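Side-chain contacts in Orf34 (Pseudomonas syringae pv. syringae, PDB 5KLP), which acetylates serine, threonine and lysine residues of proteins with inositol hexakisphosphate as cofactor, impairing the microtubule network and immunity of infected plant cells: residues Q153-H158 against Y240-E245; E224-T229 against A233-S238; E63-H68 against C189-L194; G45-D50 against V59-L64; M126-L131 against A205-I210. The protein carries 10 engineered substitutions. One frame throughout, in Å; residues are numbered along the deposited sequence.

Contact 1 of 5, residues Q153-H158 against Y240-E245; sequences QQLQRH and YSVMHE
Leu155 pushes its forked end out of helix 153-158 against the backbone of Val242, in the loop between helix 230-238 and strand 248-251. Both leucine methyls rest on one carbonyl oxygen: CD1 and CD2 of Leu155 each lie 3.8 Å from Val242 O. CD2 also meets the valine itself, 4.1 Å from Val242 CB, the two side chains crossing at about a right angle. Setting CG anti to the backbone N (chi1 173°) aims the leucine branch at the loop. The approach of Leu155 CD1 to CB of Met243, a selenomethionine, is longer at 4.5 Å, and beyond CB this side chain leads off toward Leu162 and Ile177. Leucine methyls cannot satisfy the Val242 oxygen, which is instead bonded to Asn159 ND2; Asn159 OD1 in turn bonds to His244 N, so one amide from the same helix grips the loop at two points. Leu234 of helix 230-238 packs on both Leu155 and Val242 and completes the apolar patch.

A different side of the helix is polar. Arg157 NH1 reaches Gln154 OE1 at 2.9 Å in a nearly straight bond (167°) lying in the guanidinium plane, which fixes the amide with NE2 directed to Glu143. Gln154 and His158 both hydrogen-bond OE2 of that active-site glutamate. Helix 153-167 thus joins an outer loop to the second shell of the Cys-His-Glu catalytic site of the YopJ acetyltransferases.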
# COMPACT_ATOMS: atom_id res chain seq x y z
N GLN A 153 -3.96 9.20 15.85
CA GLN A 153 -4.41 10.05 14.75
C GLN A 153 -4.88 9.23 13.54
O GLN A 153 -5.92 9.55 12.95
CB GLN A 153 -3.30 11.02 14.36
CG GLN A 153 -2.87 11.93 15.51
CD GLN A 153 -3.97 12.86 15.98
OE1 GLN A 153 -4.32 13.82 15.30
NE2 GLN A 153 -4.52 12.58 17.16
N GLN A 154 -4.13 8.20 13.16
CA GLN A 154 -4.56 7.39 12.01
C GLN A 154 -5.94 6.78 12.26
O GLN A 154 -6.76 6.68 11.35
CB GLN A 154 -3.57 6.27 11.67
CG GLN A 154 -2.51 6.62 10.61
CD GLN A 154 -3.07 7.08 9.26
OE1 GLN A 154 -3.37 8.25 9.09
NE2 GLN A 154 -3.17 6.16 8.29
N LEU A 155 -6.19 6.37 13.51
CA LEU A 155 -7.48 5.78 13.85
C LEU A 155 -8.61 6.77 13.60
O LEU A 155 -9.63 6.41 13.03
CB LEU A 155 -7.51 5.33 15.31
CG LEU A 155 -8.87 4.85 15.81
CD1 LEU A 155 -9.33 3.63 15.02
CD2 LEU A 155 -8.80 4.52 17.29
N GLN A 156 -8.42 8.02 14.03
CA GLN A 156 -9.43 9.06 13.82
C GLN A 156 -9.67 9.32 12.32
O GLN A 156 -10.81 9.53 11.88
CB GLN A 156 -8.99 10.35 14.54
CG GLN A 156 -9.82 11.59 14.24
CD GLN A 156 -9.04 12.90 14.46
OE1 GLN A 156 -7.85 13.00 14.14
NE2 GLN A 156 -9.72 13.90 15.01
N ARG A 157 -8.59 9.26 11.54
CA ARG A 157 -8.67 9.48 10.10
C ARG A 157 -9.39 8.32 9.40
O ARG A 157 -10.20 8.54 8.48
CB ARG A 157 -7.26 9.67 9.52
CG ARG A 157 -6.53 10.92 10.03
CD ARG A 157 -5.02 10.79 9.79
NE ARG A 157 -4.26 11.76 10.56
CZ ARG A 157 -2.96 11.65 10.83
NH1 ARG A 157 -2.27 10.59 10.40
NH2 ARG A 157 -2.37 12.60 11.53
N HIS A 158 -9.09 7.08 9.80
CA HIS A 158 -9.80 5.91 9.27
C HIS A 158 -11.30 5.94 9.63
O HIS A 158 -12.15 5.62 8.81
CB HIS A 158 -9.17 4.60 9.77
CG HIS A 158 -7.92 4.22 9.04
ND1 HIS A 158 -7.87 4.08 7.67
CD2 HIS A 158 -6.68 3.92 9.49
CE1 HIS A 158 -6.66 3.72 7.31
NE2 HIS A 158 -5.92 3.61 8.39
N TYR A 240 -13.59 -0.92 24.72
CA TYR A 240 -14.47 0.03 24.04
C TYR A 240 -14.52 -0.25 22.55
O TYR A 240 -13.57 -0.80 21.98
CB TYR A 240 -14.00 1.48 24.25
CG TYR A 240 -14.49 2.13 25.52
CD1 TYR A 240 -15.75 2.72 25.58
CD2 TYR A 240 -13.69 2.19 26.65
CE1 TYR A 240 -16.19 3.34 26.72
CE2 TYR A 240 -14.14 2.80 27.81
CZ TYR A 240 -15.39 3.37 27.83
OH TYR A 240 -15.83 3.98 28.99
N SER A 241 -15.63 0.11 21.92
CA SER A 241 -15.66 0.17 20.46
C SER A 241 -14.92 1.44 20.02
O SER A 241 -15.34 2.55 20.33
CB SER A 241 -17.10 0.14 19.95
OG SER A 241 -17.14 -0.06 18.55
N VAL A 242 -13.79 1.29 19.33
CA VAL A 242 -13.00 2.47 18.97
C VAL A 242 -12.99 2.71 17.46
O VAL A 242 -12.54 3.76 17.00
CB VAL A 242 -11.55 2.35 19.48
CG1 VAL A 242 -11.52 2.26 21.00
CG2 VAL A 242 -10.87 1.15 18.87
N MSE A 243 -13.47 1.72 16.70
CA MSE A 243 -13.67 1.87 15.27
C MSE A 243 -15.15 1.66 14.96
O MSE A 243 -15.79 0.83 15.60
CB MSE A 243 -12.81 0.88 14.48
CG MSE A 243 -13.08 0.91 12.99
SE MSE A 243 -11.83 -0.17 11.93
CE MSE A 243 -12.69 -1.90 12.06
N HIS A 244 -15.70 2.41 14.00
CA HIS A 244 -17.13 2.37 13.75
C HIS A 244 -17.60 0.95 13.54
O HIS A 244 -16.91 0.14 12.91
CB HIS A 244 -17.51 3.25 12.56
CG HIS A 244 -17.42 4.71 12.87
ND1 HIS A 244 -18.18 5.31 13.85
CD2 HIS A 244 -16.63 5.69 12.36
CE1 HIS A 244 -17.88 6.59 13.92
NE2 HIS A 244 -16.94 6.85 13.03
N GLU A 245 -18.75 0.63 14.11
CA GLU A 245 -19.19 -0.76 14.19
C GLU A 245 -19.45 -1.33 12.80
O GLU A 245 -19.89 -0.61 11.90
CB GLU A 245 -20.46 -0.85 15.03

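Contact 2 of 5, residues E224-T229 against A233-S238; sequences ESRART and ALEASS
Charge does most of the work here, through Arg226 and Glu235. The arginine grips the carboxylate side-on with two nitrogens, one to each oxygen: NE donates to Glu235 OE1 at 3.0 Å, and NH2 donates to Glu235 OE2 at 2.7 Å with an angle of 171°. Both oxygens use their syn lone pairs, and the guanidinium and carboxylate planes are only 12° apart, so the pair forms an almost flat bidentate salt bridge. The arginine gets there as a fully extended chain from CG to NE, with CG anti to the backbone N (chi1 -178°). Its other terminal nitrogen, NH1, has a second acid, Glu222, and the carbonyl of Ala247, while Met243 and Val242 of the neighbouring loop lie against Arg226 and Glu235 respectively.

Backbone hydrogen bonding forms the second group. Ala233 N donates to Thr229 O at 2.9 Å, the bond that closes the first turn of helix 230-238. Apart from these bonds the van der Waals contact is slight: Ala233 CB lies 3.8 Å from Thr229 O.

Capping is the third. Thr229 OG1 donates to Arg226 O at 2.6 Å, in the carbonyl plane and on a lone pair; Arg226 O also receives Thr229 N. The same hydroxyl is hydrogen-bonded to Gly232 N, three residues on. One threonine therefore ties the turn that follows helix 222-225 to the start of helix 230-238. This is a classical threonine N-cap at a tight helix-to-helix turn, braced on the protein surface by an Arg-Glu salt bridge.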
# COMPACT_ATOMS: atom_id res chain seq x y z
N GLU A 224 -9.30 -14.22 14.78
CA GLU A 224 -7.97 -14.23 15.43
C GLU A 224 -7.08 -13.07 14.96
O GLU A 224 -6.25 -12.57 15.71
CB GLU A 224 -7.25 -15.56 15.21
CG GLU A 224 -7.14 -15.97 13.76
CD GLU A 224 -7.95 -17.21 13.45
OE1 GLU A 224 -8.66 -17.70 14.36
OE2 GLU A 224 -7.88 -17.70 12.30
N SER A 225 -7.22 -12.68 13.69
CA SER A 225 -6.28 -11.76 13.07
C SER A 225 -6.44 -10.32 13.57
O SER A 225 -5.45 -9.60 13.72
CB SER A 225 -6.42 -11.80 11.55
OG SER A 225 -5.41 -11.03 10.91
N ARG A 226 -7.68 -9.91 13.82
CA ARG A 226 -7.95 -8.53 14.24
C ARG A 226 -7.23 -8.20 15.55
O ARG A 226 -6.72 -7.10 15.72
CB ARG A 226 -9.46 -8.33 14.39
CG ARG A 226 -9.88 -6.93 14.79
CD ARG A 226 -11.38 -6.77 14.58
NE ARG A 226 -11.86 -5.46 15.00
CZ ARG A 226 -12.77 -4.76 14.33
NH1 ARG A 226 -13.30 -5.24 13.21
NH2 ARG A 226 -13.13 -3.56 14.78
N ALA A 227 -7.16 -9.18 16.45
CA ALA A 227 -6.51 -9.01 17.74
C ALA A 227 -4.99 -8.80 17.60
O ALA A 227 -4.34 -8.30 18.52
CB ALA A 227 -6.79 -10.23 18.65
N ARG A 228 -4.43 -9.18 16.45
CA ARG A 228 -3.00 -9.05 16.21
C ARG A 228 -2.61 -7.66 15.66
O ARG A 228 -1.44 -7.34 15.51
CB ARG A 228 -2.53 -10.13 15.21
CG ARG A 228 -2.64 -11.55 15.74
CD ARG A 228 -2.52 -12.58 14.61
NE ARG A 228 -2.83 -13.92 15.07
CZ ARG A 228 -3.42 -14.87 14.34
NH1 ARG A 228 -3.77 -14.62 13.08
NH2 ARG A 228 -3.66 -16.06 14.87
N THR A 229 -3.61 -6.84 15.38
CA THR A 229 -3.39 -5.50 14.83
C THR A 229 -3.37 -4.48 15.95
O THR A 229 -3.82 -4.77 17.07
CB THR A 229 -4.49 -5.10 13.82
OG1 THR A 229 -5.74 -4.99 14.50
CG2 THR A 229 -4.62 -6.14 12.69
N ALA A 233 -5.32 -4.57 19.58
CA ALA A 233 -4.69 -4.30 20.87
C ALA A 233 -5.48 -3.25 21.62
O ALA A 233 -5.77 -3.40 22.81
CB ALA A 233 -3.26 -3.83 20.68
N LEU A 234 -5.85 -2.19 20.92
CA LEU A 234 -6.57 -1.09 21.56
C LEU A 234 -7.96 -1.54 22.02
O LEU A 234 -8.41 -1.19 23.11
CB LEU A 234 -6.67 0.11 20.61
CG LEU A 234 -7.44 1.33 21.12
CD1 LEU A 234 -6.80 1.79 22.43
CD2 LEU A 234 -7.39 2.44 20.09
N GLU A 235 -8.62 -2.34 21.18
CA GLU A 235 -9.93 -2.88 21.54
C GLU A 235 -9.86 -3.77 22.77
O GLU A 235 -10.71 -3.68 23.67
CB GLU A 235 -10.52 -3.65 20.36
CG GLU A 235 -10.95 -2.73 19.22
CD GLU A 235 -11.38 -3.47 17.97
OE1 GLU A 235 -11.06 -4.67 17.83
OE2 GLU A 235 -12.04 -2.83 17.11
N ALA A 236 -8.83 -4.62 22.84
CA ALA A 236 -8.70 -5.54 23.98
C ALA A 236 -8.34 -4.78 25.24
O ALA A 236 -8.84 -5.08 26.32
CB ALA A 236 -7.67 -6.61 23.69
N SER A 237 -7.46 -3.80 25.11
CA SER A 237 -7.03 -3.00 26.25
C SER A 237 -8.16 -2.16 26.84
O SER A 237 -8.28 -2.04 28.05
CB SER A 237 -5.86 -2.10 25.87
OG SER A 237 -6.32 -0.95 25.18
N SER A 238 -8.99 -1.56 25.98
CA SER A 238 -9.96 -0.59 26.47
C SER A 238 -11.37 -1.14 26.67
O SER A 238 -12.19 -0.50 27.33
CB SER A 238 -10.05 0.59 25.52
OG SER A 238 -10.79 0.21 24.37

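Contact 3 of 5, residues E63-H68 against C189-L194; sequences ELDATH and CVMYSL
Asp65 and Val190 bring together helix 61-79 and the helix that starts at the catalytic Cys189, as in the clan CA cysteine peptidases to which the YopJ family is related. The two segments run at 45° to each other with axes 9.1 Å apart at closest.

The tight part lies around the aspartate's methylene. Asp65 CB sits 3.5 Å from Val190 CB and nearly as close to CG1, the two side chains sliding past each other in opposite directions. Met191, a selenomethionine, folds back by bends at chi2 and chi3, which bring its CE methyl to 3.7 Å from Asp65 CG. Buried among these apolar atoms, the carboxylate is well supplied with partners: OD1 bonds to Tyr44 OH and OD2 makes a salt bridge with Arg329 of helix 324-340, which probably favours the charged form.

Toward Ala66 the packing thins. Its CB is 4.3 Å from Val190 CG2, and this partly exposed side is approached by a citrate, probably from the crystallisation liquor. The Cys189 side chain takes no part, and the next residue, Val190, makes the helix contact.

A water links the two segments where they do not bond directly: it donates to Asp65 OD2 at 2.6 Å and accepts from Val190 N at 3.0 Å, in the first turn of the catalytic helix.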
# COMPACT_ATOMS: atom_id res chain seq x y z
N GLU A 63 5.09 14.18 0.31
CA GLU A 63 4.58 15.26 -0.55
C GLU A 63 5.10 15.10 -1.99
O GLU A 63 4.33 15.24 -2.94
CB GLU A 63 4.91 16.63 0.06
CG GLU A 63 6.08 17.40 -0.56
CD GLU A 63 6.67 18.43 0.41
OE1 GLU A 63 6.27 18.44 1.59
OE2 GLU A 63 7.53 19.23 -0.02
N LEU A 64 6.39 14.81 -2.15
CA LEU A 64 6.96 14.62 -3.48
C LEU A 64 6.35 13.43 -4.23
O LEU A 64 6.02 13.55 -5.41
CB LEU A 64 8.48 14.43 -3.40
CG LEU A 64 9.34 15.69 -3.31
CD1 LEU A 64 10.81 15.30 -3.23
CD2 LEU A 64 9.08 16.57 -4.52
N ASP A 65 6.23 12.29 -3.56
CA ASP A 65 5.60 11.14 -4.20
C ASP A 65 4.19 11.50 -4.64
O ASP A 65 3.78 11.19 -5.77
CB ASP A 65 5.53 9.93 -3.25
CG ASP A 65 6.88 9.33 -2.93
OD1 ASP A 65 7.86 9.56 -3.68
OD2 ASP A 65 6.96 8.60 -1.92
N ALA A 66 3.45 12.17 -3.76
CA ALA A 66 2.05 12.49 -4.00
C ALA A 66 1.90 13.42 -5.20
O ALA A 66 0.97 13.29 -5.99
CB ALA A 66 1.43 13.11 -2.75
N THR A 67 2.84 14.36 -5.33
CA THR A 67 2.87 15.31 -6.44
C THR A 67 3.02 14.62 -7.79
O THR A 67 2.43 15.03 -8.78
CB THR A 67 4.02 16.32 -6.25
OG1 THR A 67 3.77 17.11 -5.08
CG2 THR A 67 4.16 17.24 -7.45
N HIS A 68 3.80 13.55 -7.82
CA HIS A 68 4.07 12.90 -9.09
C HIS A 68 3.29 11.61 -9.26
O HIS A 68 3.49 10.89 -10.25
CB HIS A 68 5.56 12.66 -9.23
CG HIS A 68 6.37 13.92 -9.21
ND1 HIS A 68 6.34 14.82 -10.25
CD2 HIS A 68 7.17 14.46 -8.27
CE1 HIS A 68 7.11 15.85 -9.96
NE2 HIS A 68 7.64 15.65 -8.76
N CYS A 189 4.57 6.18 2.31
CA CYS A 189 3.27 5.54 2.21
C CYS A 189 2.67 5.61 0.82
O CYS A 189 1.93 4.73 0.41
CB CYS A 189 2.31 6.15 3.24
SG CYS A 189 2.50 5.38 4.88
N VAL A 190 3.02 6.64 0.06
CA VAL A 190 2.55 6.70 -1.31
C VAL A 190 3.14 5.55 -2.13
O VAL A 190 2.44 4.95 -2.92
CB VAL A 190 2.91 8.03 -1.99
CG1 VAL A 190 2.45 8.02 -3.43
CG2 VAL A 190 2.28 9.21 -1.24
N MSE A 191 4.43 5.26 -1.93
CA MSE A 191 5.08 4.18 -2.67
C MSE A 191 4.52 2.82 -2.24
O MSE A 191 4.30 1.95 -3.09
CB MSE A 191 6.60 4.23 -2.47
CG MSE A 191 7.29 5.35 -3.27
SE MSE A 191 6.86 5.22 -5.20
CE MSE A 191 5.64 6.76 -5.33
N TYR A 192 4.28 2.62 -0.94
CA TYR A 192 3.67 1.35 -0.50
C TYR A 192 2.28 1.21 -1.11
O TYR A 192 1.90 0.15 -1.57
CB TYR A 192 3.58 1.25 1.03
CG TYR A 192 4.87 0.83 1.68
CD1 TYR A 192 5.27 -0.50 1.70
CD2 TYR A 192 5.73 1.78 2.26
CE1 TYR A 192 6.47 -0.88 2.29
CE2 TYR A 192 6.92 1.41 2.84
CZ TYR A 192 7.29 0.08 2.87
OH TYR A 192 8.48 -0.28 3.45
N SER A 193 1.52 2.30 -1.10
CA SER A 193 0.16 2.26 -1.61
C SER A 193 0.14 1.97 -3.11
O SER A 193 -0.70 1.21 -3.59
CB SER A 193 -0.57 3.58 -1.31
OG SER A 193 -0.72 3.78 0.09
N LEU A 194 1.06 2.59 -3.86
CA LEU A 194 1.16 2.34 -5.30
C LEU A 194 1.57 0.89 -5.54
O LEU A 194 0.97 0.20 -6.36
CB LEU A 194 2.16 3.31 -5.95
CG LEU A 194 2.47 3.07 -7.43
CD1 LEU A 194 1.18 3.13 -8.25
CD2 LEU A 194 3.49 4.08 -7.98
O HOH W 1 5.45 8.40 0.15

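Contact 4 of 5, residues G45-D50 against V59-L64; sequences GQAALD and VSFAEL
Phe61 points its ring end-on at helix 45-50, so that the rim and not a face meets the backbone. CZ of Phe61 lies 3.4 Å from Ala47 O, and the atoms of the peptide link that follows, Ala47 C and Ala48 N, sit in the plane of the ring at its edge. An aromatic rim carries a slightly positive charge, so this approach probably suits the carbonyl oxygen. Beside CZ, the CE2 atom of Phe61 reaches 3.9 Å to Ala48 CA and a little farther to Ala48 CB. The ring edge thus abuts the peptide link between two alanines, whose small side chains probably let it come in this close.

Ala47 fills the angle between two larger groups. Its CB touches Phe61 CZ at 4.0 Å and Leu64 CD1 at 4.1 Å, the methyl pointing toward the other segment between ring and leucine. Leu64 is placed for this by a first torsion that sets CG anti to the carbonyl carbon (chi1 -83°), reaching across from the turn of helix after Phe61. No hydrogen bond joins the segments. Along the flank of helix 45-50, Gln46 NE2 donates to Asp50 OD1 at 2.8 Å, one helical turn ahead, meeting that oxygen from above the carboxylate plane.

The first turn of helix 61-79 packs here against the middle of helix 40-53; three residues of the link between them are not modelled. Helix 324-340 lies against the pair, with Arg329 on both Ala48 and Phe61, and helix 21-36 covers Leu49 of helix 40-53.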
# COMPACT_ATOMS: atom_id res chain seq x y z
N GLY A 45 13.24 12.64 -9.84
CA GLY A 45 14.19 11.56 -10.06
C GLY A 45 15.48 11.74 -9.30
O GLY A 45 16.00 10.80 -8.71
N GLN A 46 16.01 12.96 -9.29
CA GLN A 46 17.29 13.20 -8.63
C GLN A 46 17.15 13.05 -7.13
O GLN A 46 18.03 12.48 -6.47
CB GLN A 46 17.83 14.59 -8.98
CG GLN A 46 19.24 14.84 -8.50
CD GLN A 46 20.21 13.77 -8.95
OE1 GLN A 46 20.42 13.57 -10.15
NE2 GLN A 46 20.82 13.08 -7.99
N ALA A 47 16.04 13.55 -6.58
CA ALA A 47 15.77 13.42 -5.15
C ALA A 47 15.68 11.95 -4.75
O ALA A 47 16.22 11.54 -3.73
CB ALA A 47 14.48 14.14 -4.78
N ALA A 48 14.97 11.17 -5.57
CA ALA A 48 14.81 9.74 -5.30
C ALA A 48 16.15 9.02 -5.39
O ALA A 48 16.42 8.09 -4.62
CB ALA A 48 13.82 9.12 -6.26
N LEU A 49 16.98 9.44 -6.34
CA LEU A 49 18.31 8.88 -6.51
C LEU A 49 19.17 9.19 -5.29
O LEU A 49 19.81 8.30 -4.74
CB LEU A 49 18.98 9.42 -7.78
CG LEU A 49 18.49 8.82 -9.10
CD1 LEU A 49 19.04 9.62 -10.28
CD2 LEU A 49 18.92 7.37 -9.21
N ASP A 50 19.13 10.45 -4.86
CA ASP A 50 19.85 10.88 -3.68
C ASP A 50 19.42 10.08 -2.45
O ASP A 50 20.25 9.66 -1.66
CB ASP A 50 19.62 12.38 -3.42
CG ASP A 50 20.23 13.26 -4.49
OD1 ASP A 50 21.08 12.77 -5.26
OD2 ASP A 50 19.87 14.45 -4.55
N VAL A 59 12.67 16.54 -0.05
CA VAL A 59 13.07 16.24 1.33
C VAL A 59 12.04 15.33 1.99
O VAL A 59 12.38 14.24 2.45
CB VAL A 59 13.25 17.51 2.17
N SER A 60 10.79 15.77 2.04
CA SER A 60 9.71 14.92 2.53
C SER A 60 9.12 14.20 1.33
O SER A 60 8.53 14.83 0.45
CB SER A 60 8.63 15.73 3.24
OG SER A 60 7.37 15.09 3.10
N PHE A 61 9.26 12.88 1.30
CA PHE A 61 8.82 12.16 0.12
C PHE A 61 7.33 11.95 0.04
O PHE A 61 6.81 11.78 -1.07
CB PHE A 61 9.58 10.85 -0.01
CG PHE A 61 10.85 11.01 -0.76
CD1 PHE A 61 11.98 11.53 -0.13
CD2 PHE A 61 10.91 10.73 -2.12
CE1 PHE A 61 13.15 11.72 -0.84
CE2 PHE A 61 12.08 10.92 -2.83
CZ PHE A 61 13.21 11.41 -2.19
N ALA A 62 6.63 11.99 1.17
CA ALA A 62 5.18 11.88 1.11
C ALA A 62 4.61 12.95 0.18
O ALA A 62 3.78 12.65 -0.67
CB ALA A 62 4.56 12.00 2.51
N GLU A 63 5.09 14.18 0.31
CA GLU A 63 4.58 15.26 -0.55
C GLU A 63 5.10 15.10 -1.99
O GLU A 63 4.33 15.24 -2.94
CB GLU A 63 4.91 16.63 0.06
CG GLU A 63 6.08 17.40 -0.56
CD GLU A 63 6.67 18.43 0.41
OE1 GLU A 63 6.27 18.44 1.59
OE2 GLU A 63 7.53 19.23 -0.02
N LEU A 64 6.39 14.81 -2.15
CA LEU A 64 6.96 14.62 -3.48
C LEU A 64 6.35 13.43 -4.23
O LEU A 64 6.02 13.55 -5.41
CB LEU A 64 8.48 14.43 -3.40
CG LEU A 64 9.34 15.69 -3.31
CD1 LEU A 64 10.81 15.30 -3.23
CD2 LEU A 64 9.08 16.57 -4.52

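Contact 5 of 5, residues M126-L131 against A205-I210; sequences MADVRL and AQFDDI
Phe207 gives up the most surface, its CD2-CE2 side meeting the CB and carboxyl group of Asp128. CD2 of Phe207 is 3.4 Å from Asp128 CG, and CE2 touches the methylene, 3.8 Å from Asp128 CB; the ring and carboxylate planes are turned 51° apart. With its carboxyl carbon swung opposite the backbone N, Asp128 brings the acid up to these ring atoms, while its oxygens have stronger partners: OD2 forms a salt bridge with Arg107 and OD1 bonds to His211.

Arg130, next in buried area, folds at chi2 so that its guanidinium comes back beside the strand. It takes Asp208 side-on, both nitrogens on one oxygen: NE donates to Asp208 OD1 at 2.9 Å and NH2 to the same OD1 at 2.7 Å. The two planes stand almost perpendicular (88°), and OD1 alone takes both nitrogens. At the far side of the guanidinium, NH1 donates to Val129 O at 3.0 Å and makes a weak bond to Asp128 OD1. The group is thereby fixed in rotation and bridges two acids in a salt-bridge network.

Strand 125-130 lies in the mixed sheet between strands 105-110 and 138-143, and segment 205-210 of helix 204-215 crosses strand segment 126-130 at 69°, their axes 9.6 Å apart at closest. Alongside, helix 189-202 covers the same sheet face, where its Ala200 touches Met126, Asp128 and Phe207.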
# COMPACT_ATOMS: atom_id res chain seq x y z
N MSE A 126 -4.28 2.39 0.21
CA MSE A 126 -4.79 1.89 -1.06
C MSE A 126 -6.12 1.21 -0.81
O MSE A 126 -6.23 0.38 0.10
CB MSE A 126 -3.80 0.92 -1.69
CG MSE A 126 -4.09 0.57 -3.15
SE MSE A 126 -5.40 -0.86 -3.38
CE MSE A 126 -4.41 -2.30 -2.47
N ALA A 127 -7.13 1.55 -1.61
CA ALA A 127 -8.40 0.82 -1.52
C ALA A 127 -8.65 0.03 -2.79
O ALA A 127 -8.56 0.57 -3.90
CB ALA A 127 -9.57 1.77 -1.24
N ASP A 128 -8.95 -1.25 -2.60
CA ASP A 128 -9.30 -2.16 -3.68
C ASP A 128 -10.82 -2.39 -3.65
O ASP A 128 -11.36 -2.83 -2.63
CB ASP A 128 -8.54 -3.48 -3.51
CG ASP A 128 -8.79 -4.46 -4.65
OD1 ASP A 128 -9.81 -5.16 -4.64
OD2 ASP A 128 -7.95 -4.52 -5.57
N VAL A 129 -11.51 -2.08 -4.74
CA VAL A 129 -12.96 -1.97 -4.72
C VAL A 129 -13.62 -2.92 -5.71
O VAL A 129 -13.09 -3.17 -6.78
CB VAL A 129 -13.40 -0.51 -5.05
CG1 VAL A 129 -14.94 -0.38 -5.12
CG2 VAL A 129 -12.82 0.48 -4.04
N ARG A 130 -14.78 -3.47 -5.33
CA ARG A 130 -15.67 -4.13 -6.27
C ARG A 130 -17.07 -3.54 -6.20
O ARG A 130 -17.63 -3.37 -5.12
CB ARG A 130 -15.77 -5.64 -6.01
CG ARG A 130 -14.48 -6.39 -6.16
CD ARG A 130 -13.96 -6.44 -7.59
NE ARG A 130 -12.76 -7.27 -7.61
CZ ARG A 130 -11.56 -6.86 -7.21
NH1 ARG A 130 -11.38 -5.61 -6.79
NH2 ARG A 130 -10.53 -7.70 -7.24
N LEU A 131 -17.62 -3.20 -7.37
CA LEU A 131 -19.03 -2.84 -7.48
C LEU A 131 -19.82 -4.11 -7.70
O LEU A 131 -19.30 -5.06 -8.28
CB LEU A 131 -19.26 -1.86 -8.63
CG LEU A 131 -18.46 -0.56 -8.52
CD1 LEU A 131 -18.70 0.33 -9.74
CD2 LEU A 131 -18.75 0.19 -7.22
N ALA A 205 -7.44 -12.51 -8.08
CA ALA A 205 -8.28 -13.67 -7.77
C ALA A 205 -8.43 -13.80 -6.25
O ALA A 205 -9.53 -14.04 -5.74
CB ALA A 205 -7.69 -14.96 -8.38
N GLN A 206 -7.33 -13.62 -5.53
CA GLN A 206 -7.38 -13.72 -4.08
C GLN A 206 -8.16 -12.55 -3.50
O GLN A 206 -8.89 -12.71 -2.52
CB GLN A 206 -5.97 -13.77 -3.49
CG GLN A 206 -5.03 -14.62 -4.32
CD GLN A 206 -3.66 -14.75 -3.70
OE1 GLN A 206 -3.52 -14.79 -2.48
NE2 GLN A 206 -2.63 -14.82 -4.54
N PHE A 207 -8.04 -11.38 -4.11
CA PHE A 207 -8.82 -10.24 -3.65
C PHE A 207 -10.30 -10.47 -3.95
O PHE A 207 -11.16 -10.14 -3.12
CB PHE A 207 -8.32 -8.93 -4.27
CG PHE A 207 -7.26 -8.24 -3.44
CD1 PHE A 207 -5.98 -8.76 -3.34
CD2 PHE A 207 -7.54 -7.05 -2.77
CE1 PHE A 207 -5.01 -8.13 -2.57
CE2 PHE A 207 -6.56 -6.41 -2.01
CZ PHE A 207 -5.30 -6.95 -1.91
N ASP A 208 -10.60 -11.05 -5.11
CA ASP A 208 -11.97 -11.39 -5.50
C ASP A 208 -12.64 -12.23 -4.43
O ASP A 208 -13.81 -12.03 -4.10
CB ASP A 208 -12.01 -12.15 -6.82
CG ASP A 208 -11.79 -11.26 -8.02
OD1 ASP A 208 -11.81 -10.02 -7.87
OD2 ASP A 208 -11.58 -11.80 -9.13
N ASP A 209 -11.89 -13.18 -3.89
CA ASP A 209 -12.43 -14.07 -2.87
C ASP A 209 -12.72 -13.30 -1.58
O ASP A 209 -13.73 -13.55 -0.92
CB ASP A 209 -11.47 -15.22 -2.61
CG ASP A 209 -12.16 -16.37 -1.91
OD1 ASP A 209 -13.20 -16.84 -2.44
OD2 ASP A 209 -11.67 -16.80 -0.85
N ILE A 210 -11.85 -12.36 -1.22
CA ILE A 210 -12.08 -11.57 -0.03
C ILE A 210 -13.32 -10.69 -0.23
O ILE A 210 -14.15 -10.57 0.67
CB ILE A 210 -10.88 -10.70 0.32
CG1 ILE A 210 -9.67 -11.59 0.61
CG2 ILE A 210 -11.18 -9.82 1.54
CD1 ILE A 210 -8.43 -10.78 0.91

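Overall arrangement
Contacts 1, 3 and 5 are buried, contact 4 is partly buried and contact 2 lies at the surface. Contacts 3 and 5 both depend on the run of helices that begins at Cys189: helix 189-202 packs on helix 61-79 in one, and helix 204-215 lies on the sheet in the other. Contact 4 shares helix 61-79 with contact 3, their centres about 10 Å apart. Contacts 1 and 2 touch each other on a different flank, about 24 and 29 Å, centre to centre, from contact 3. Chemistry follows place: contacts 1 and 4 are apolar, contact 3 wraps a buried acid in hydrophobic groups, and Arg-Asp or Arg-Glu pairs carry contacts 5 and 2.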